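Local atomic coordinates of periplasmic branched-chain amino acid-binding protein (Burkholderia mallei, PDB entry 3I09), a protein that probably captures branched-chain amino acids or related small molecules in the periplasm for an ABC transporter, and here holds acetoacetic acid in its ligand pocket. Residues Phe36-Asn41 with Leu291-Gln295; Val209-Lys213 with Asp235-Leu239; Met329-Met333 with Pro358-Phe363. Residue numbers count along the deposited sequence, not the author numbering.

Interaction 1: Phe36-Asn41 with Leu291-Gln295; sequences FGGKVN and LKAVQ
The backbone of Phe36-Asn41 turns from the end of a helix into a short strand, and Leu291-Gln295 is a helical turn, with Gln295 N hydrogen-bonded to Leu291 O at 2.9 Å. Gly37, at phi 109°, closes the preceding helix in a Schellman motif; Gly38 also has positive phi, Lys39 and Val40 are extended, and Asn41 (phi 48°, psi 41°) leaves the strand. Val40 CA lies 6.2 Å from Gln295 CA. Apolar contact dominates. Phe36, chi1 t, turns a ring face to Leu291, whose CB stands 3.5 Å from the ring centroid and 8° off its normal, a CH-pi contact. Val40, chi1 p, places CG1 4.0 Å from Leu291 CD2 and 3.9 Å from Val294 CG1. Helix 278-297 packs beside one edge of the mixed sheet, formed by strand 39-40, and Ile45 of the adjoining strand 43-51 touches both Val40 and Leu291. The polar contribution is a marginal hydrogen bond: Asn41, chi1 m, extends ND2 to Val294 O, 3.2 Å away with an N-H...O angle of 153°.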
# COMPACT_ATOMS: atom_id res chain seq x y z
N PHE A 36 0.57 -20.99 -10.46
CA PHE A 36 -0.68 -21.14 -11.20
C PHE A 36 -0.52 -22.15 -12.36
O PHE A 36 -1.50 -22.61 -12.91
CB PHE A 36 -1.09 -19.77 -11.77
CG PHE A 36 -2.52 -19.70 -12.22
CD1 PHE A 36 -3.52 -19.49 -11.30
CD2 PHE A 36 -2.86 -19.84 -13.55
CE1 PHE A 36 -4.85 -19.43 -11.71
CE2 PHE A 36 -4.19 -19.78 -13.94
CZ PHE A 36 -5.17 -19.59 -13.02
N GLY A 37 0.73 -22.48 -12.68
CA GLY A 37 1.09 -23.41 -13.77
C GLY A 37 1.73 -22.77 -14.98
O GLY A 37 2.00 -23.46 -15.98
N GLY A 38 1.99 -21.46 -14.95
CA GLY A 38 2.77 -20.81 -16.01
C GLY A 38 2.02 -20.51 -17.30
O GLY A 38 2.60 -19.95 -18.23
N LYS A 39 0.74 -20.90 -17.36
CA LYS A 39 -0.10 -20.63 -18.51
C LYS A 39 -1.53 -20.43 -18.07
O LYS A 39 -1.92 -20.79 -16.96
CB LYS A 39 -0.01 -21.76 -19.52
CG LYS A 39 -0.30 -23.09 -18.99
CD LYS A 39 -0.35 -24.14 -20.13
CE LYS A 39 -1.41 -25.23 -19.78
NZ LYS A 39 -1.70 -26.18 -20.89
N VAL A 40 -2.32 -19.81 -18.94
CA VAL A 40 -3.74 -19.67 -18.71
C VAL A 40 -4.41 -19.55 -20.07
O VAL A 40 -3.83 -18.98 -20.98
CB VAL A 40 -4.12 -18.49 -17.79
CG1 VAL A 40 -3.79 -17.13 -18.40
CG2 VAL A 40 -5.61 -18.57 -17.41
N ASN A 41 -5.59 -20.13 -20.19
CA ASN A 41 -6.29 -20.24 -21.47
C ASN A 41 -5.43 -20.75 -22.61
O ASN A 41 -5.48 -20.24 -23.74
CB ASN A 41 -6.92 -18.91 -21.83
CG ASN A 41 -7.98 -18.48 -20.84
OD1 ASN A 41 -8.56 -19.29 -20.10
ND2 ASN A 41 -8.26 -17.18 -20.84
N LEU A 291 -5.38 -14.10 -12.58
CA LEU A 291 -5.31 -15.31 -13.38
C LEU A 291 -6.57 -16.15 -13.21
O LEU A 291 -7.04 -16.74 -14.18
CB LEU A 291 -4.03 -16.13 -13.12
CG LEU A 291 -2.71 -15.44 -13.56
CD1 LEU A 291 -1.47 -16.21 -13.07
CD2 LEU A 291 -2.67 -15.23 -15.05
N LYS A 292 -7.13 -16.19 -12.00
CA LYS A 292 -8.37 -16.94 -11.76
C LYS A 292 -9.50 -16.33 -12.57
O LYS A 292 -10.36 -17.04 -13.05
CB LYS A 292 -8.75 -16.99 -10.28
CG LYS A 292 -7.93 -17.98 -9.51
CD LYS A 292 -8.30 -18.02 -8.01
CE LYS A 292 -7.59 -19.20 -7.27
NZ LYS A 292 -8.03 -20.58 -7.69
N ALA A 293 -9.51 -15.01 -12.69
CA ALA A 293 -10.52 -14.32 -13.44
C ALA A 293 -10.39 -14.58 -14.95
O ALA A 293 -11.38 -14.85 -15.62
CB ALA A 293 -10.48 -12.84 -13.13
N VAL A 294 -9.17 -14.57 -15.47
CA VAL A 294 -8.93 -14.88 -16.88
C VAL A 294 -9.34 -16.34 -17.14
O VAL A 294 -9.97 -16.59 -18.14
CB VAL A 294 -7.47 -14.70 -17.29
CG1 VAL A 294 -7.23 -15.22 -18.73
CG2 VAL A 294 -7.07 -13.18 -17.19
N GLN A 295 -9.01 -17.24 -16.22
CA GLN A 295 -9.33 -18.69 -16.33
C GLN A 295 -10.84 -18.92 -16.37
O GLN A 295 -11.33 -19.73 -17.18
CB GLN A 295 -8.69 -19.43 -15.14
CG GLN A 295 -8.96 -20.99 -15.00
CD GLN A 295 -8.15 -21.55 -13.85
OE1 GLN A 295 -7.12 -22.23 -14.05
NE2 GLN A 295 -8.53 -21.17 -12.65

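Interaction 2: Val209-Lys213 with Asp235-Leu239; sequences VNAIK and DVHAL. With EDO (1,2-ethanediol), chain G.
How two helices can meet through very few side chains is illustrated by Val209-Lys213 and Asp235-Leu239, both helical throughout. Their N-to-C directions differ by 39° (signed crossing angle -39°), and the axes approach to 10.3 Å. The backbones come nearest at the first residues of the two segments, where Val209 CA and Asp235 CA are 6.0 Å apart. Each turn is closed by its own backbone bond, Lys213 N to Val209 O at 3.0 Å and Leu239 N to Asp235 O at 3.1 Å.

Leu239 gives up the most surface. Its CA-to-CB bond points sideways, but in the m,t rotamer its methyls reach the other helix, setting CD2 3.5 Å from Val209 O, 3.9 Å from Val209 CG1 and 3.6 Å from Lys213 CG, so the aliphatic part of the lysine extends the apolar surface.

Val209, chi1 t, ranks second. Its CB points toward the other helix, and CG2 lies 3.8 Å from both Asp235 CA and Asp235 OD1, and 4.2 Å from Ala238 CB.

Ile212, third, also has its CB toward the other helix; its m,t rotamer carries CD1 to Leu239 CD1 at 3.8 Å.

Of the Asp235 oxygens, OD2 accepts a hydrogen bond from Phe232 N and OD1 a very short one, 2.4 Å, from O1 of a 1,2-ethanediol, probably from the crystallisation liquor. Its side chain is about 7 Å from bound acetoacetic acid.

Strand 198-202, helix 205-217 and parallel strand 225-228 form a beta-alpha-beta unit, followed by helix 233-239; packing between such successive helices is typical of the Rossmann-like lobes of type I periplasmic binding proteins.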
# COMPACT_ATOMS: atom_id res chain seq x y z
N VAL A 209 11.36 6.26 7.83
CA VAL A 209 12.52 5.78 8.57
C VAL A 209 13.40 6.94 8.97
O VAL A 209 13.76 7.10 10.16
CB VAL A 209 13.29 4.71 7.78
CG1 VAL A 209 14.70 4.46 8.37
CG2 VAL A 209 12.44 3.41 7.75
N ASN A 210 13.75 7.77 7.99
CA ASN A 210 14.65 8.90 8.24
C ASN A 210 14.03 9.94 9.17
O ASN A 210 14.75 10.50 10.00
CB ASN A 210 15.12 9.52 6.93
CG ASN A 210 16.12 8.63 6.20
OD1 ASN A 210 16.87 7.86 6.85
ND2 ASN A 210 16.16 8.74 4.88
N ALA A 211 12.72 10.16 9.07
CA ALA A 211 12.04 11.13 9.93
C ALA A 211 12.00 10.65 11.37
O ALA A 211 12.14 11.44 12.29
CB ALA A 211 10.60 11.40 9.44
N ILE A 212 11.78 9.36 11.58
CA ILE A 212 11.73 8.80 12.92
C ILE A 212 13.12 8.86 13.55
O ILE A 212 13.25 9.23 14.74
CB ILE A 212 11.15 7.38 12.93
CG1 ILE A 212 9.66 7.45 12.59
CG2 ILE A 212 11.33 6.71 14.33
CD1 ILE A 212 9.03 6.12 12.40
N LYS A 213 14.14 8.52 12.77
CA LYS A 213 15.52 8.59 13.24
C LYS A 213 15.85 9.99 13.70
O LYS A 213 16.36 10.19 14.82
CB LYS A 213 16.50 8.20 12.15
CG LYS A 213 16.65 6.71 11.99
CD LYS A 213 17.60 6.40 10.83
CE LYS A 213 17.69 4.90 10.56
NZ LYS A 213 18.75 4.55 9.54
N ASP A 235 10.44 -1.22 7.37
CA ASP A 235 10.70 0.04 8.05
C ASP A 235 11.02 -0.24 9.53
O ASP A 235 11.96 0.32 10.10
CB ASP A 235 9.49 0.97 7.90
CG ASP A 235 9.08 1.24 6.43
OD1 ASP A 235 9.97 1.44 5.57
OD2 ASP A 235 7.85 1.31 6.14
N VAL A 236 10.25 -1.13 10.15
CA VAL A 236 10.59 -1.56 11.52
C VAL A 236 11.98 -2.23 11.58
O VAL A 236 12.77 -1.99 12.50
CB VAL A 236 9.51 -2.48 12.12
CG1 VAL A 236 9.87 -2.88 13.56
CG2 VAL A 236 8.10 -1.77 12.11
N HIS A 237 12.28 -3.08 10.60
CA HIS A 237 13.54 -3.79 10.58
C HIS A 237 14.70 -2.77 10.49
O HIS A 237 15.72 -2.94 11.16
CB HIS A 237 13.58 -4.69 9.36
CG HIS A 237 14.78 -5.57 9.29
ND1 HIS A 237 15.92 -5.22 8.62
CD2 HIS A 237 15.01 -6.80 9.81
CE1 HIS A 237 16.82 -6.19 8.73
NE2 HIS A 237 16.28 -7.18 9.43
N ALA A 238 14.54 -1.77 9.63
CA ALA A 238 15.54 -0.70 9.46
C ALA A 238 15.77 0.07 10.76
O ALA A 238 16.92 0.44 11.10
CB ALA A 238 15.12 0.28 8.32
N LEU A 239 14.70 0.39 11.47
CA LEU A 239 14.79 1.23 12.66
C LEU A 239 15.16 0.44 13.90
O LEU A 239 15.86 0.96 14.80
CB LEU A 239 13.46 1.96 12.90
CG LEU A 239 13.16 3.07 11.92
CD1 LEU A 239 11.66 3.42 11.92
CD2 LEU A 239 14.05 4.29 12.24
C1 EDO G . 12.69 0.50 4.73
O1 EDO G . 11.57 0.70 3.88
C2 EDO G . 13.91 1.08 4.06
O2 EDO G . 14.40 2.27 4.71

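Interaction 3: Met329-Met333 with Pro358-Phe363. With EDO (1,2-ethanediol), chain H.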
# COMPACT_ATOMS: atom_id res chain seq x y z
N MSE A 329 -10.56 -3.52 -3.30
CA MSE A 329 -10.65 -4.88 -2.75
C MSE A 329 -10.90 -4.76 -1.26
O MSE A 329 -10.04 -4.29 -0.52
CB MSE A 329 -9.36 -5.69 -3.05
CG MSE A 329 -9.60 -7.22 -3.06
SE MSE A 329 -9.63 -7.91 -1.28
CE MSE A 329 -7.72 -8.23 -1.07
N ILE A 330 -12.11 -5.16 -0.83
CA ILE A 330 -12.53 -5.07 0.55
C ILE A 330 -12.08 -6.30 1.33
O ILE A 330 -12.41 -7.45 1.00
CB ILE A 330 -14.08 -4.89 0.63
CG1 ILE A 330 -14.52 -3.67 -0.21
CG2 ILE A 330 -14.50 -4.72 2.09
CD1 ILE A 330 -13.93 -2.34 0.25
N HIS A 331 -11.25 -6.06 2.34
CA HIS A 331 -10.69 -7.07 3.21
C HIS A 331 -10.37 -6.44 4.57
O HIS A 331 -10.10 -5.22 4.67
CB HIS A 331 -9.44 -7.73 2.57
CG HIS A 331 -8.34 -6.75 2.19
ND1 HIS A 331 -8.52 -5.72 1.28
CD2 HIS A 331 -7.05 -6.68 2.58
CE1 HIS A 331 -7.40 -5.02 1.18
NE2 HIS A 331 -6.48 -5.60 1.93
N ASP A 332 -10.38 -7.27 5.60
CA ASP A 332 -10.09 -6.81 6.95
C ASP A 332 -8.70 -6.18 7.01
O ASP A 332 -7.76 -6.63 6.34
CB ASP A 332 -10.10 -7.97 7.94
CG ASP A 332 -11.49 -8.56 8.19
OD1 ASP A 332 -12.53 -8.03 7.72
OD2 ASP A 332 -11.49 -9.62 8.88
N MSE A 333 -8.57 -5.16 7.84
CA MSE A 333 -7.31 -4.51 8.12
C MSE A 333 -6.96 -4.78 9.59
O MSE A 333 -7.84 -5.19 10.39
CB MSE A 333 -7.42 -3.01 7.83
CG MSE A 333 -7.73 -2.67 6.38
SE MSE A 333 -6.28 -3.13 5.10
CE MSE A 333 -5.11 -1.77 5.53
N PRO A 358 -12.97 -4.52 10.56
CA PRO A 358 -13.67 -5.21 9.47
C PRO A 358 -13.59 -4.45 8.16
O PRO A 358 -13.65 -3.22 8.13
CB PRO A 358 -15.14 -5.29 9.96
CG PRO A 358 -15.08 -5.11 11.44
CD PRO A 358 -13.88 -4.20 11.68
N GLY A 359 -13.44 -5.20 7.08
CA GLY A 359 -13.30 -4.66 5.76
C GLY A 359 -14.35 -3.63 5.41
O GLY A 359 -14.02 -2.54 4.97
N GLU A 360 -15.60 -3.96 5.66
CA GLU A 360 -16.70 -3.03 5.38
C GLU A 360 -16.57 -1.70 6.15
O GLU A 360 -17.09 -0.65 5.70
CB GLU A 360 -18.05 -3.68 5.71
CG GLU A 360 -18.33 -5.04 5.02
CD GLU A 360 -18.44 -4.95 3.49
OE1 GLU A 360 -18.53 -3.81 2.96
OE2 GLU A 360 -18.42 -6.03 2.84
N GLN A 361 -15.85 -1.72 7.28
CA GLN A 361 -15.64 -0.52 8.06
C GLN A 361 -14.34 0.20 7.78
O GLN A 361 -14.21 1.35 8.16
CB GLN A 361 -15.75 -0.87 9.56
CG GLN A 361 -17.07 -1.56 9.87
CD GLN A 361 -17.13 -2.15 11.26
OE1 GLN A 361 -16.41 -1.73 12.17
NE2 GLN A 361 -18.02 -3.12 11.44
N ALA A 362 -13.40 -0.44 7.09
CA ALA A 362 -12.05 0.10 6.97
C ALA A 362 -11.89 1.14 5.86
O ALA A 362 -11.04 2.04 5.94
CB ALA A 362 -11.08 -1.07 6.72
N PHE A 363 -12.71 1.03 4.82
CA PHE A 363 -12.56 1.82 3.62
C PHE A 363 -13.66 2.88 3.46
O PHE A 363 -14.59 2.97 4.28
CB PHE A 363 -12.51 0.87 2.41
CG PHE A 363 -11.31 -0.05 2.41
CD1 PHE A 363 -10.10 0.40 1.94
CD2 PHE A 363 -11.38 -1.34 2.94
CE1 PHE A 363 -8.96 -0.40 1.97
CE2 PHE A 363 -10.25 -2.16 2.98
CZ PHE A 363 -9.06 -1.72 2.49
C1 EDO H . -14.07 -8.36 3.66
O1 EDO H . -13.92 -7.73 4.93
C2 EDO H . -15.31 -9.22 3.61
O2 EDO H . -14.99 -10.54 3.18
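A short helix that folds back onto a neighbouring strand is the principle here: strands 329-338 and 351-357 pair antiparallel, and helix 359-362, which follows directly with Pro358 at its N-cap position, packs against the start of the first. The two backbones come very close, with Asp332 CA and Gly359 CA 4.0 Å apart. Such nearness suits a glycine, since a CB there would crowd His331 and Ile330. Asp332 OD1 accepts a hydrogen bond from Gly359 N at 3.0 Å and a weak one, 3.1 Å, from O1 of a 1,2-ethanediol. Beyond the helix, Phe363 inserts its ring among side chains of segment 329-333: CD2 lies 3.8 Å from Ile330 CD1, and Met333, a selenomethionine, makes a Met-aromatic contact, its SE 5.2 Å from the ring centroid. Ala126 of helix 124-137 touches both Met333 and Phe363. Met333 CG meets Ala362 CB at 3.7 Å. The His331 ring, oblique to that of Phe363, hydrogen-bonds through NE2 to Ala121 O and through ND1 to Met329 O at 2.8 Å.

Three contacts sample three parts of a two-lobed binding protein. Interaction 1 lies at one edge of the mixed sheet that includes strands 5-11 and 43-51, whereas interaction 2 belongs to the lobe built on the parallel sheet with strands 198-202 and 225-228; their centres are 39 Å apart. Interaction 3, on the antiparallel sheet, is 27 Å from each, centre to centre; Met329 there is backbone-bonded to His119 of strand 117-119, the mixed sheet's other edge. Along the chain, interaction 2 is nested within the loop closed by interaction 1, and interaction 3 follows both. Interaction 1 therefore returns the chain to the first lobe after it has built the second, as in type I binding proteins.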